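Local coordinates for surface glycan binding protein B (Bacteroides ovatus, PDB 6E57) that binds the mixed-linkage beta-glucan of cereals and probably serves its gut bacterium as a surface glycan-capturing protein, at residues L100-Y105 and V127-D132; K216-S221 and S239-E244; L249-Q254 and P272-G277; T312-H317 and Y412-V417. All blocks are in the same frame, centred on the assembly; numbering follows the deposited sequence.

Contact 1. Residues L100-Y105 and V127-D132; sequences LKAGTY and VNPLAD
Gly103 and Val127 form an antiparallel hydrogen-bonded pair, the last rung between strands 103-113 and 118-128. Gly103 N reaches Val127 O at 2.8 Å, while Val127 N returns a bond of 2.7 Å to Gly103 O. Within 100-105 the hydroxyl of Tyr105 donates to Lys101 O, OH to O 2.6 Å, approaching from above that carbonyl plane, 50° out of it. This ties the loop 100-102 to the edge of the tyrosine ring, and with a phi of 148° at Gly103 a side chain there would run into the carbonyl of Ala102.

Val127 fills the inside of this bend. Its CG1, anti to the backbone N (chi1 -174°), lies 3.5 Å from Lys101 O, whereas CG2 turns to the ring, 3.7 Å from Tyr105 CE1. Leu100 crosses the valine at about a right angle, CB to Val127 CG2 4.0 Å, and sets its CD1 above one face of the tyrosine ring, toward the rim. Farther out, Ala102 CB meets Pro129 CB at 4.1 Å. A phenylalanine in place of Tyr105 would probably leave Lys101 O without its hydroxyl partner and the loop 100-102 less firmly fixed.

Arg199 of the following domain makes a cation-pi contact with the same ring. A tyrosine bonded to the carbonyl four residues earlier, with glycine two before it, is the tyrosine corner known from Greek-key sandwiches, consistent with an immunoglobulin-like domain here.

Contact 2. Residues K216-S221 and S239-E244; sequences KVTNAS and SGINLE
Asn242 turns its amide into the bend at 218-220, and the tight part of the contact is built round that group. Its CG lies beside the backbone N (chi1 -68°), which helps bring ND2 to the carbonyls. ND2 donates to Ala220 O at 2.9 Å and to Thr218 O at 3.2 Å. The threonine oxygen lies in the plane of the amide and the alanine oxygen is tilted 15° from it, yet the nitrogen sits well above both carbonyl planes. With OD1 bonded to Ser146, the amide is held at both ends and its rotation is fixed. Beside it Ser221 OG donates to the backbone O of Asn242 over 2.7 Å.

The bend has its own brace, an ST turn in which Thr218 OG1 accepts from Ala220 N at 2.9 Å.

Away from this polar knot the fit is looser. Ile241 CG2 sits 3.6 Å from Ala220 O and 4.1 Å from Thr218 CG2, while the CB atoms of Ala220 and the exposed Asn219 point away from 239-244.

Strand 209-217 is the last in sequence of its sheet and strand 222-225 opens the next, consistent with a linker between two beta domains, tied down by side-chain-to-backbone hydrogen bonds.

Contact 3. Residues L249-Q254 and P272-G277; sequences LTIGGQ and PDLSDG
Gln254 and Ile251 pack against Pro272 and Leu274, setting the tip of a beta hairpin with a two-residue loop on the loop that precedes strand 277-285. The hairpin joins strands 246-251 and 254-256 through a type II' turn from Ile251 to Gln254, closed by backbone bonds in both directions, Gln254 N to Ile251 O at 2.7 Å and Ile251 N to Gln254 O at 3.0 Å. Gly252 takes the first corner of the turn with a phi of 53°. A CB there would head straight for Leu274, so the glycine answers to the turn and to its neighbour alike.

The side chain of Gln254 can be traced along the proline. CB leaves the backbone toward the loop and lies 3.8 Å from Pro272 CG, with the proline CB equally close. CG, placed beside the backbone N (chi1 -51°), keeps in touch with Pro272 CB and comes to 4.2 Å from Leu274 CD2. The chain then bends at chi2 (-74°), which carries CD and the amide away from the proline, and OE1 and NE2 make no close contact with 272-277; the residue is exposed. The two side chains slide past one another in opposite directions, and their contact is aliphatic throughout.

Beside the glutamine across the turn, Ile251 is the buried member of the group and also leans on Met281 of strand 277-285. The loop opposite is shaped by an inverse gamma turn centred on Asp273, whose OD1 is bonded to Asn233. Ile251 meets that loop by two branches, each crossing its partner at about a right angle: CD1 lies 4.1 Å from Pro272 CD, and CG2 lies 3.9 Å from Leu274 CD1.

Contact 4. Residues T312-H317 and Y412-V417; sequences TLWSGH and YYVDLV
His317 is held by two neighbours at once, Asp415 at its edge and Tyr413 over a face. Its ND1 donates to Asp415 OD1 at 2.8 Å, a nearly straight bond on the syn side of a carboxylate whose plane lies only 8° from that of the ring. Against Tyr413 it makes an offset stack, ring centroids 3.8 Å apart and planes at 15°. The imidazole reaches both because CG stands anti to the backbone N (chi1 -175°).

A second shell steadies these partners: Asp415 OD2 is bonded to Ser355 and Tyr413 OH to Glu357. A serine in place of Tyr413 would probably uncover the stacked face of His317 and leave Glu357 without its phenolic partner.

Farther along, the strands pair through a classic beta bulge. Leu313 N and Trp314 N both donate to Val417 O, at 2.8 and 3.3 Å, and Val417 N returns a bond to Trp314 O at 3.0 Å. Gly316 N lies over one face of the Trp314 indole, toward its rim; Val414 O meets its edge, Val414 CG1 lies 3.9 Å from CZ3, and Phe333 packs edge-to-face.

At Gly316 the chain turns a corner into strand 317-321, which leads to Trp322 and Asp323 of the glycan pocket. Strand 412-419 pairs with both 299-315 and 317-321, and also with strand 349-356, where Asp415 and Leu416 form another bulge opposite Val353.

How the contacts relate
The four contacts follow one another along the chain without touching. Contact 1 is buried, contact 2 partly so, and contacts 3 and 4 lie at the surface. Only contacts 1 and 4 are strand pairings: one closes a hairpin, the other joins segments 95 residues apart in sequence. Contact 2 gets its hold from an amide and a hydroxyl bonded to backbone at a probable domain junction, whereas contact 3 relies on aliphatic packing. Contacts 2 and 3 involve successive strands, 235-240 and 246-251, with nearest atoms about 7 Å apart. Contact 4, the one nearest the glycan pocket in sequence, adds aromatic stacking and a histidine-carboxylate bond; its centre is about 51 Å from that of contact 1.

Contact 1. Residues L100-Y105 and V127-D132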
loop_
_atom_site.group_PDB
_atom_site.type_symbol
_atom_site.label_atom_id
_atom_site.label_comp_id
_atom_site.label_asym_id
_atom_site.label_seq_id
_atom_site.Cartn_x
_atom_site.Cartn_y
_atom_site.Cartn_z
ATOM N N LEU A 100 -21.625 -14.461 6.575
ATOM C CA LEU A 100 -20.690 -14.000 5.550
ATOM C C LEU A 100 -19.350 -14.718 5.733
ATOM O O LEU A 100 -18.948 -15.028 6.858
ATOM C CB LEU A 100 -20.500 -12.485 5.682
ATOM C CG LEU A 100 -21.735 -11.620 5.428
ATOM C CD1 LEU A 100 -21.506 -10.197 5.916
ATOM C CD2 LEU A 100 -22.115 -11.619 3.954
ATOM N N LYS A 101 -18.656 -14.955 4.615
ATOM C CA LYS A 101 -17.283 -15.447 4.636
ATOM C C LYS A 101 -16.375 -14.303 5.104
ATOM O O LYS A 101 -16.773 -13.139 5.066
ATOM C CB LYS A 101 -16.879 -15.965 3.252
ATOM C CG LYS A 101 -17.843 -16.965 2.626
ATOM C CD LYS A 101 -17.237 -17.777 1.498
ATOM C CE LYS A 101 -18.160 -17.945 0.306
ATOM N NZ LYS A 101 -19.443 -18.586 0.680
ATOM N N ALA A 102 -15.163 -14.635 5.557
ATOM C CA ALA A 102 -14.198 -13.614 5.979
ATOM C C ALA A 102 -14.044 -12.565 4.869
ATOM O O ALA A 102 -14.119 -12.892 3.679
ATOM C CB ALA A 102 -12.870 -14.242 6.320
ATOM N N GLY A 103 -13.849 -11.304 5.277
ATOM C CA GLY A 103 -13.570 -10.207 4.356
ATOM C C GLY A 103 -14.139 -8.884 4.840
ATOM O O GLY A 103 -14.679 -8.790 5.948
ATOM N N THR A 104 -13.995 -7.860 3.993
ATOM C CA THR A 104 -14.553 -6.531 4.208
ATOM C C THR A 104 -15.589 -6.275 3.110
ATOM O O THR A 104 -15.306 -6.478 1.935
ATOM C CB THR A 104 -13.439 -5.476 4.249
ATOM O OG1 THR A 104 -12.677 -5.724 5.431
ATOM C CG2 THR A 104 -13.953 -4.053 4.259
ATOM N N TYR A 105 -16.785 -5.836 3.517
ATOM C CA TYR A 105 -17.945 -5.738 2.639
ATOM C C TYR A 105 -18.540 -4.329 2.708
ATOM O O TYR A 105 -18.565 -3.713 3.771
ATOM C CB TYR A 105 -19.020 -6.744 3.057
ATOM C CG TYR A 105 -18.602 -8.188 2.970
ATOM C CD1 TYR A 105 -17.927 -8.802 4.012
ATOM C CD2 TYR A 105 -18.880 -8.940 1.841
ATOM C CE1 TYR A 105 -17.538 -10.129 3.934
ATOM C CE2 TYR A 105 -18.500 -10.268 1.747
ATOM C CZ TYR A 105 -17.827 -10.865 2.797
ATOM O OH TYR A 105 -17.457 -12.176 2.702
ATOM N N VAL A 127 -15.500 -8.849 8.534
ATOM C CA VAL A 127 -15.696 -10.229 8.961
ATOM C C VAL A 127 -14.314 -10.883 9.099
ATOM O O VAL A 127 -13.639 -11.135 8.100
ATOM C CB VAL A 127 -16.602 -10.989 7.974
ATOM C CG1 VAL A 127 -16.943 -12.382 8.475
ATOM C CG2 VAL A 127 -17.871 -10.207 7.664
ATOM N N ASN A 128 -13.903 -11.136 10.347
ATOM C CA ASN A 128 -12.566 -11.642 10.666
ATOM C C ASN A 128 -12.555 -13.165 10.580
ATOM O O ASN A 128 -13.525 -13.819 10.959
ATOM C CB ASN A 128 -12.108 -11.195 12.055
ATOM C CG ASN A 128 -12.172 -9.695 12.234
ATOM O OD1 ASN A 128 -11.492 -8.951 11.529
ATOM N ND2 ASN A 128 -12.988 -9.243 13.169
ATOM N N PRO A 129 -11.451 -13.780 10.103
ATOM C CA PRO A 129 -11.342 -15.238 10.068
ATOM C C PRO A 129 -11.031 -15.805 11.461
ATOM O O PRO A 129 -10.663 -15.052 12.360
ATOM C CB PRO A 129 -10.177 -15.464 9.095
ATOM C CG PRO A 129 -9.290 -14.250 9.291
ATOM C CD PRO A 129 -10.244 -13.111 9.592
ATOM N N LEU A 130 -11.194 -17.121 11.623
ATOM C CA LEU A 130 -10.712 -17.817 12.810
ATOM C C LEU A 130 -9.207 -18.075 12.658
ATOM O O LEU A 130 -8.662 -18.028 11.552
ATOM C CB LEU A 130 -11.493 -19.121 12.990
ATOM C CG LEU A 130 -12.996 -18.954 13.227
ATOM C CD1 LEU A 130 -13.645 -20.288 13.568
ATOM C CD2 LEU A 130 -13.268 -17.936 14.326
ATOM N N ALA A 131 -8.547 -18.343 13.790
ATOM C CA ALA A 131 -7.096 -18.510 13.850
ATOM C C ALA A 131 -6.636 -19.602 12.874
ATOM O O ALA A 131 -5.633 -19.429 12.175
ATOM C CB ALA A 131 -6.682 -18.826 15.266
ATOM N N ASP A 132 -7.390 -20.708 12.822
ATOM C CA ASP A 132 -7.012 -21.919 12.088
ATOM C C ASP A 132 -7.483 -21.860 10.626
ATOM O O ASP A 132 -7.097 -22.710 9.831
ATOM C CB ASP A 132 -7.560 -23.173 12.784
ATOM C CG ASP A 132 -6.787 -23.610 14.022
ATOM O OD1 ASP A 132 -5.707 -23.036 14.288
ATOM O OD2 ASP A 132 -7.269 -24.535 14.712
#

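Contact 2. Residues K216-S221 and S239-E244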
loop_
_atom_site.group_PDB
_atom_site.type_symbol
_atom_site.label_atom_id
_atom_site.label_comp_id
_atom_site.label_asym_id
_atom_site.label_seq_id
_atom_site.Cartn_x
_atom_site.Cartn_y
_atom_site.Cartn_z
ATOM N N LYS A 216 -7.943 -7.586 -8.131
ATOM C CA LYS A 216 -8.196 -6.690 -9.257
ATOM C C LYS A 216 -7.433 -7.196 -10.488
ATOM O O LYS A 216 -6.206 -7.260 -10.486
ATOM C CB LYS A 216 -7.794 -5.257 -8.899
ATOM C CG LYS A 216 -7.634 -4.320 -10.090
ATOM C CD LYS A 216 -7.696 -2.850 -9.737
ATOM C CE LYS A 216 -7.262 -1.967 -10.885
ATOM N NZ LYS A 216 -7.971 -0.669 -10.864
ATOM N N VAL A 217 -8.189 -7.534 -11.538
ATOM C CA VAL A 217 -7.664 -8.054 -12.795
ATOM C C VAL A 217 -7.586 -6.904 -13.806
ATOM O O VAL A 217 -8.598 -6.262 -14.088
ATOM C CB VAL A 217 -8.549 -9.197 -13.327
ATOM C CG1 VAL A 217 -7.984 -9.813 -14.599
ATOM C CG2 VAL A 217 -8.775 -10.266 -12.270
ATOM N N THR A 218 -6.385 -6.670 -14.352
ATOM C CA THR A 218 -6.155 -5.618 -15.348
ATOM C C THR A 218 -5.155 -6.099 -16.405
ATOM O O THR A 218 -4.219 -6.846 -16.099
ATOM C CB THR A 218 -5.663 -4.319 -14.693
ATOM O OG1 THR A 218 -5.459 -3.350 -15.721
ATOM C CG2 THR A 218 -4.384 -4.494 -13.905
ATOM N N ASN A 219 -5.375 -5.647 -17.647
ATOM C CA ASN A 219 -4.456 -5.829 -18.767
ATOM C C ASN A 219 -3.562 -4.593 -18.925
ATOM O O ASN A 219 -2.587 -4.628 -19.680
ATOM C CB ASN A 219 -5.204 -6.070 -20.080
ATOM C CG ASN A 219 -6.035 -7.332 -20.061
ATOM O OD1 ASN A 219 -5.498 -8.428 -19.921
ATOM N ND2 ASN A 219 -7.342 -7.189 -20.207
ATOM N N ALA A 220 -3.902 -3.507 -18.218
ATOM C CA ALA A 220 -3.228 -2.228 -18.372
ATOM C C ALA A 220 -1.823 -2.307 -17.773
ATOM O O ALA A 220 -1.596 -3.001 -16.777
ATOM C CB ALA A 220 -4.031 -1.133 -17.718
ATOM N N SER A 221 -0.891 -1.589 -18.406
ATOM C CA SER A 221 0.398 -1.298 -17.824
ATOM C C SER A 221 0.192 -0.283 -16.696
ATOM O O SER A 221 0.051 0.909 -16.955
ATOM C CB SER A 221 1.352 -0.797 -18.873
ATOM O OG SER A 221 1.374 -1.674 -19.990
ATOM N N SER A 239 7.783 0.059 -10.194
ATOM C CA SER A 239 7.129 -1.239 -9.981
ATOM C C SER A 239 5.651 -1.165 -10.379
ATOM O O SER A 239 4.959 -0.226 -10.005
ATOM C CB SER A 239 7.279 -1.687 -8.556
ATOM O OG SER A 239 8.639 -1.948 -8.259
ATOM N N GLY A 240 5.186 -2.188 -11.107
ATOM C CA GLY A 240 3.840 -2.235 -11.678
ATOM C C GLY A 240 3.401 -3.659 -11.983
ATOM O O GLY A 240 3.870 -4.594 -11.348
ATOM N N ILE A 241 2.510 -3.812 -12.972
ATOM C CA ILE A 241 1.867 -5.101 -13.247
ATOM C C ILE A 241 2.117 -5.543 -14.697
ATOM O O ILE A 241 2.463 -6.707 -14.913
ATOM C CB ILE A 241 0.365 -5.078 -12.887
ATOM C CG1 ILE A 241 -0.332 -6.405 -13.209
ATOM C CG2 ILE A 241 -0.346 -3.913 -13.551
ATOM C CD1 ILE A 241 0.133 -7.571 -12.378
ATOM N N ASN A 242 1.941 -4.657 -15.687
ATOM C CA ASN A 242 2.120 -5.069 -17.092
ATOM C C ASN A 242 3.125 -4.136 -17.772
ATOM O O ASN A 242 2.845 -3.552 -18.821
ATOM C CB ASN A 242 0.785 -5.127 -17.842
ATOM C CG ASN A 242 -0.119 -6.240 -17.354
ATOM O OD1 ASN A 242 0.307 -7.390 -17.245
ATOM N ND2 ASN A 242 -1.369 -5.914 -17.072
ATOM N N LEU A 243 4.317 -4.041 -17.178
ATOM C CA LEU A 243 5.274 -2.996 -17.516
ATOM C C LEU A 243 6.135 -3.392 -18.725
ATOM O O LEU A 243 6.867 -2.548 -19.246
ATOM C CB LEU A 243 6.142 -2.697 -16.289
ATOM C CG LEU A 243 5.413 -2.147 -15.061
ATOM C CD1 LEU A 243 6.409 -1.590 -14.054
ATOM C CD2 LEU A 243 4.400 -1.074 -15.437
ATOM N N GLU A 244 6.037 -4.649 -19.180
ATOM C CA GLU A 244 6.791 -5.106 -20.360
ATOM C C GLU A 244 6.178 -4.505 -21.637
ATOM O O GLU A 244 6.866 -4.387 -22.657
ATOM C CB GLU A 244 6.871 -6.637 -20.410
ATOM C CG GLU A 244 5.663 -7.328 -21.023
ATOM C CD GLU A 244 4.474 -7.512 -20.095
ATOM O OE1 GLU A 244 4.454 -6.877 -19.018
ATOM O OE2 GLU A 244 3.570 -8.300 -20.451
#

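Contact 3. Residues L249-Q254 and P272-G277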
loop_
_atom_site.group_PDB
_atom_site.type_symbol
_atom_site.label_atom_id
_atom_site.label_comp_id
_atom_site.label_asym_id
_atom_site.label_seq_id
_atom_site.Cartn_x
_atom_site.Cartn_y
_atom_site.Cartn_z
ATOM N N LEU A 249 8.312 6.318 -21.584
ATOM C CA LEU A 249 7.866 7.197 -20.504
ATOM C C LEU A 249 8.353 8.620 -20.804
ATOM O O LEU A 249 9.486 8.806 -21.252
ATOM C CB LEU A 249 8.440 6.702 -19.172
ATOM C CG LEU A 249 7.970 5.322 -18.711
ATOM C CD1 LEU A 249 8.845 4.804 -17.580
ATOM C CD2 LEU A 249 6.513 5.355 -18.280
ATOM N N THR A 250 7.491 9.614 -20.552
ATOM C CA THR A 250 7.826 11.026 -20.726
ATOM C C THR A 250 7.723 11.736 -19.370
ATOM O O THR A 250 6.664 11.751 -18.766
ATOM C CB THR A 250 6.932 11.671 -21.792
ATOM O OG1 THR A 250 7.129 10.952 -23.009
ATOM C CG2 THR A 250 7.226 13.139 -22.018
ATOM N N ILE A 251 8.845 12.298 -18.908
ATOM C CA ILE A 251 8.928 13.108 -17.683
ATOM C C ILE A 251 9.421 14.498 -18.095
ATOM O O ILE A 251 10.269 14.622 -18.978
ATOM C CB ILE A 251 9.849 12.456 -16.629
ATOM C CG1 ILE A 251 9.622 10.946 -16.517
ATOM C CG2 ILE A 251 9.701 13.139 -15.276
ATOM C CD1 ILE A 251 10.586 10.112 -17.331
ATOM N N GLY A 252 8.887 15.539 -17.454
ATOM C CA GLY A 252 8.988 16.867 -18.009
ATOM C C GLY A 252 8.483 16.832 -19.438
ATOM O O GLY A 252 7.339 16.445 -19.676
ATOM N N GLY A 253 9.353 17.162 -20.394
ATOM C CA GLY A 253 9.057 16.966 -21.812
ATOM C C GLY A 253 10.012 15.970 -22.449
ATOM O O GLY A 253 10.164 15.948 -23.671
ATOM N N GLN A 254 10.637 15.138 -21.607
ATOM C CA GLN A 254 11.772 14.307 -21.982
ATOM C C GLN A 254 11.319 12.847 -22.067
ATOM O O GLN A 254 10.999 12.236 -21.054
ATOM C CB GLN A 254 12.903 14.457 -20.961
ATOM C CG GLN A 254 13.290 15.900 -20.658
ATOM C CD GLN A 254 14.064 16.555 -21.777
ATOM O OE1 GLN A 254 13.563 16.742 -22.884
ATOM N NE2 GLN A 254 15.299 16.930 -21.486
ATOM N N PRO A 272 15.869 11.591 -16.695
ATOM C CA PRO A 272 16.546 12.622 -17.484
ATOM C C PRO A 272 17.022 13.838 -16.670
ATOM O O PRO A 272 16.732 13.949 -15.476
ATOM C CB PRO A 272 15.496 13.033 -18.528
ATOM C CG PRO A 272 14.172 12.644 -17.910
ATOM C CD PRO A 272 14.466 11.409 -17.087
ATOM N N ASP A 273 17.761 14.729 -17.343
ATOM C CA ASP A 273 18.479 15.843 -16.721
ATOM C C ASP A 273 17.505 17.004 -16.483
ATOM O O ASP A 273 17.395 17.904 -17.311
ATOM C CB ASP A 273 19.663 16.276 -17.592
ATOM C CG ASP A 273 20.584 17.295 -16.942
ATOM O OD1 ASP A 273 20.775 17.214 -15.715
ATOM O OD2 ASP A 273 21.104 18.164 -17.673
ATOM N N LEU A 274 16.814 16.965 -15.338
ATOM C CA LEU A 274 15.799 17.951 -14.981
ATOM C C LEU A 274 16.252 18.742 -13.748
ATOM O O LEU A 274 16.911 18.203 -12.848
ATOM C CB LEU A 274 14.475 17.224 -14.723
ATOM C CG LEU A 274 13.791 16.655 -15.967
ATOM C CD1 LEU A 274 12.686 15.680 -15.592
ATOM C CD2 LEU A 274 13.238 17.768 -16.845
ATOM N N SER A 275 15.890 20.030 -13.731
ATOM C CA SER A 275 16.051 20.897 -12.569
ATOM C C SER A 275 15.182 20.372 -11.422
ATOM O O SER A 275 14.220 19.646 -11.650
ATOM C CB SER A 275 15.694 22.325 -12.905
ATOM O OG SER A 275 16.421 22.786 -14.035
ATOM N N ASP A 276 15.527 20.762 -10.191
ATOM C CA ASP A 276 14.782 20.349 -9.005
ATOM C C ASP A 276 13.381 20.978 -9.052
ATOM O O ASP A 276 13.240 22.177 -9.302
ATOM C CB ASP A 276 15.552 20.701 -7.728
ATOM C CG ASP A 276 16.890 19.986 -7.610
ATOM O OD1 ASP A 276 17.411 19.533 -8.654
ATOM O OD2 ASP A 276 17.396 19.875 -6.474
ATOM N N GLY A 277 12.351 20.149 -8.831
ATOM C CA GLY A 277 10.954 20.582 -8.871
ATOM C C GLY A 277 10.001 19.429 -9.141
ATOM O O GLY A 277 10.402 18.263 -9.102
#

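Contact 4. Residues T312-H317 and Y412-V417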
loop_
_atom_site.group_PDB
_atom_site.type_symbol
_atom_site.label_atom_id
_atom_site.label_comp_id
_atom_site.label_asym_id
_atom_site.label_seq_id
_atom_site.Cartn_x
_atom_site.Cartn_y
_atom_site.Cartn_z
ATOM N N THR A 312 27.378 14.837 -3.994
ATOM C CA THR A 312 28.367 14.050 -3.263
ATOM C C THR A 312 29.150 14.969 -2.321
ATOM O O THR A 312 29.731 15.952 -2.759
ATOM C CB THR A 312 29.321 13.324 -4.218
ATOM O OG1 THR A 312 28.543 12.437 -5.022
ATOM C CG2 THR A 312 30.400 12.551 -3.490
ATOM N N LEU A 313 29.150 14.634 -1.028
ATOM C CA LEU A 313 29.854 15.407 -0.018
ATOM C C LEU A 313 31.225 14.785 0.252
ATOM O O LEU A 313 32.172 15.497 0.547
ATOM C CB LEU A 313 29.014 15.455 1.262
ATOM C CG LEU A 313 27.686 16.204 1.149
ATOM C CD1 LEU A 313 26.945 16.183 2.477
ATOM C CD2 LEU A 313 27.901 17.634 0.678
ATOM N N TRP A 314 31.314 13.456 0.166
ATOM C CA TRP A 314 32.554 12.752 0.426
ATOM C C TRP A 314 32.508 11.362 -0.210
ATOM O O TRP A 314 31.447 10.760 -0.307
ATOM C CB TRP A 314 32.808 12.672 1.935
ATOM C CG TRP A 314 34.097 12.003 2.300
ATOM C CD1 TRP A 314 35.292 12.606 2.560
ATOM C CD2 TRP A 314 34.320 10.591 2.448
ATOM N NE1 TRP A 314 36.243 11.668 2.857
ATOM C CE2 TRP A 314 35.677 10.422 2.793
ATOM C CE3 TRP A 314 33.512 9.458 2.314
ATOM C CZ2 TRP A 314 36.237 9.166 3.016
ATOM C CZ3 TRP A 314 34.066 8.216 2.527
ATOM C CH2 TRP A 314 35.410 8.076 2.875
ATOM N N SER A 315 33.686 10.867 -0.602
ATOM C CA SER A 315 33.858 9.572 -1.258
ATOM C C SER A 315 35.150 8.909 -0.761
ATOM O O SER A 315 36.136 9.595 -0.506
ATOM C CB SER A 315 33.876 9.754 -2.749
ATOM O OG SER A 315 33.887 8.503 -3.408
ATOM N N GLY A 316 35.136 7.578 -0.621
ATOM C CA GLY A 316 36.320 6.820 -0.198
ATOM C C GLY A 316 35.970 5.485 0.438
ATOM O O GLY A 316 35.010 4.835 0.042
ATOM N N HIS A 317 36.780 5.074 1.421
ATOM C CA HIS A 317 36.639 3.797 2.126
ATOM C C HIS A 317 37.300 3.911 3.508
ATOM O O HIS A 317 38.466 3.541 3.681
ATOM C CB HIS A 317 37.229 2.664 1.276
ATOM C CG HIS A 317 37.032 1.302 1.851
ATOM N ND1 HIS A 317 35.787 0.703 1.925
ATOM C CD2 HIS A 317 37.911 0.413 2.363
ATOM C CE1 HIS A 317 35.909 -0.494 2.464
ATOM N NE2 HIS A 317 37.203 -0.695 2.742
ATOM N N TYR A 412 32.590 -1.262 10.429
ATOM C CA TYR A 412 32.062 -0.866 9.127
ATOM C C TYR A 412 32.934 0.233 8.517
ATOM O O TYR A 412 33.788 0.813 9.190
ATOM C CB TYR A 412 30.607 -0.408 9.241
ATOM C CG TYR A 412 30.412 0.962 9.840
ATOM C CD1 TYR A 412 30.329 1.133 11.212
ATOM C CD2 TYR A 412 30.301 2.089 9.039
ATOM C CE1 TYR A 412 30.149 2.386 11.775
ATOM C CE2 TYR A 412 30.118 3.349 9.585
ATOM C CZ TYR A 412 30.038 3.498 10.959
ATOM O OH TYR A 412 29.854 4.730 11.518
ATOM N N TYR A 413 32.697 0.491 7.229
ATOM C CA TYR A 413 33.369 1.528 6.476
ATOM C C TYR A 413 32.323 2.509 5.952
ATOM O O TYR A 413 31.233 2.089 5.587
ATOM C CB TYR A 413 34.118 0.946 5.277
ATOM C CG TYR A 413 35.240 -0.006 5.601
ATOM C CD1 TYR A 413 35.004 -1.365 5.748
ATOM C CD2 TYR A 413 36.546 0.442 5.713
ATOM C CE1 TYR A 413 36.033 -2.252 6.026
ATOM C CE2 TYR A 413 37.586 -0.433 5.985
ATOM C CZ TYR A 413 37.330 -1.784 6.143
ATOM O OH TYR A 413 38.352 -2.646 6.416
ATOM N N VAL A 414 32.677 3.798 5.911
ATOM C CA VAL A 414 31.899 4.808 5.207
ATOM C C VAL A 414 32.485 4.938 3.796
ATOM O O VAL A 414 33.674 5.220 3.647
ATOM C CB VAL A 414 31.914 6.151 5.956
ATOM C CG1 VAL A 414 31.324 7.273 5.118
ATOM C CG2 VAL A 414 31.210 6.049 7.301
ATOM N N ASP A 415 31.642 4.720 2.779
ATOM C CA ASP A 415 32.074 4.656 1.376
ATOM C C ASP A 415 31.588 5.882 0.586
ATOM O O ASP A 415 32.242 6.282 -0.379
ATOM C CB ASP A 415 31.585 3.368 0.707
ATOM C CG ASP A 415 32.160 2.093 1.305
ATOM O OD1 ASP A 415 33.365 2.094 1.638
ATOM O OD2 ASP A 415 31.396 1.103 1.426
ATOM N N LEU A 416 30.436 6.449 0.966
ATOM C CA LEU A 416 29.872 7.624 0.292
ATOM C C LEU A 416 28.972 8.404 1.262
ATOM O O LEU A 416 28.312 7.824 2.122
ATOM C CB LEU A 416 29.081 7.157 -0.934
ATOM C CG LEU A 416 28.778 8.228 -1.982
ATOM C CD1 LEU A 416 30.030 8.592 -2.764
ATOM C CD2 LEU A 416 27.680 7.768 -2.928
ATOM N N VAL A 417 28.969 9.733 1.118
ATOM C CA VAL A 417 28.004 10.600 1.784
ATOM C C VAL A 417 27.462 11.582 0.743
ATOM O O VAL A 417 28.241 12.290 0.097
ATOM C CB VAL A 417 28.613 11.346 2.986
ATOM C CG1 VAL A 417 27.576 12.209 3.687
ATOM C CG2 VAL A 417 29.273 10.396 3.972
#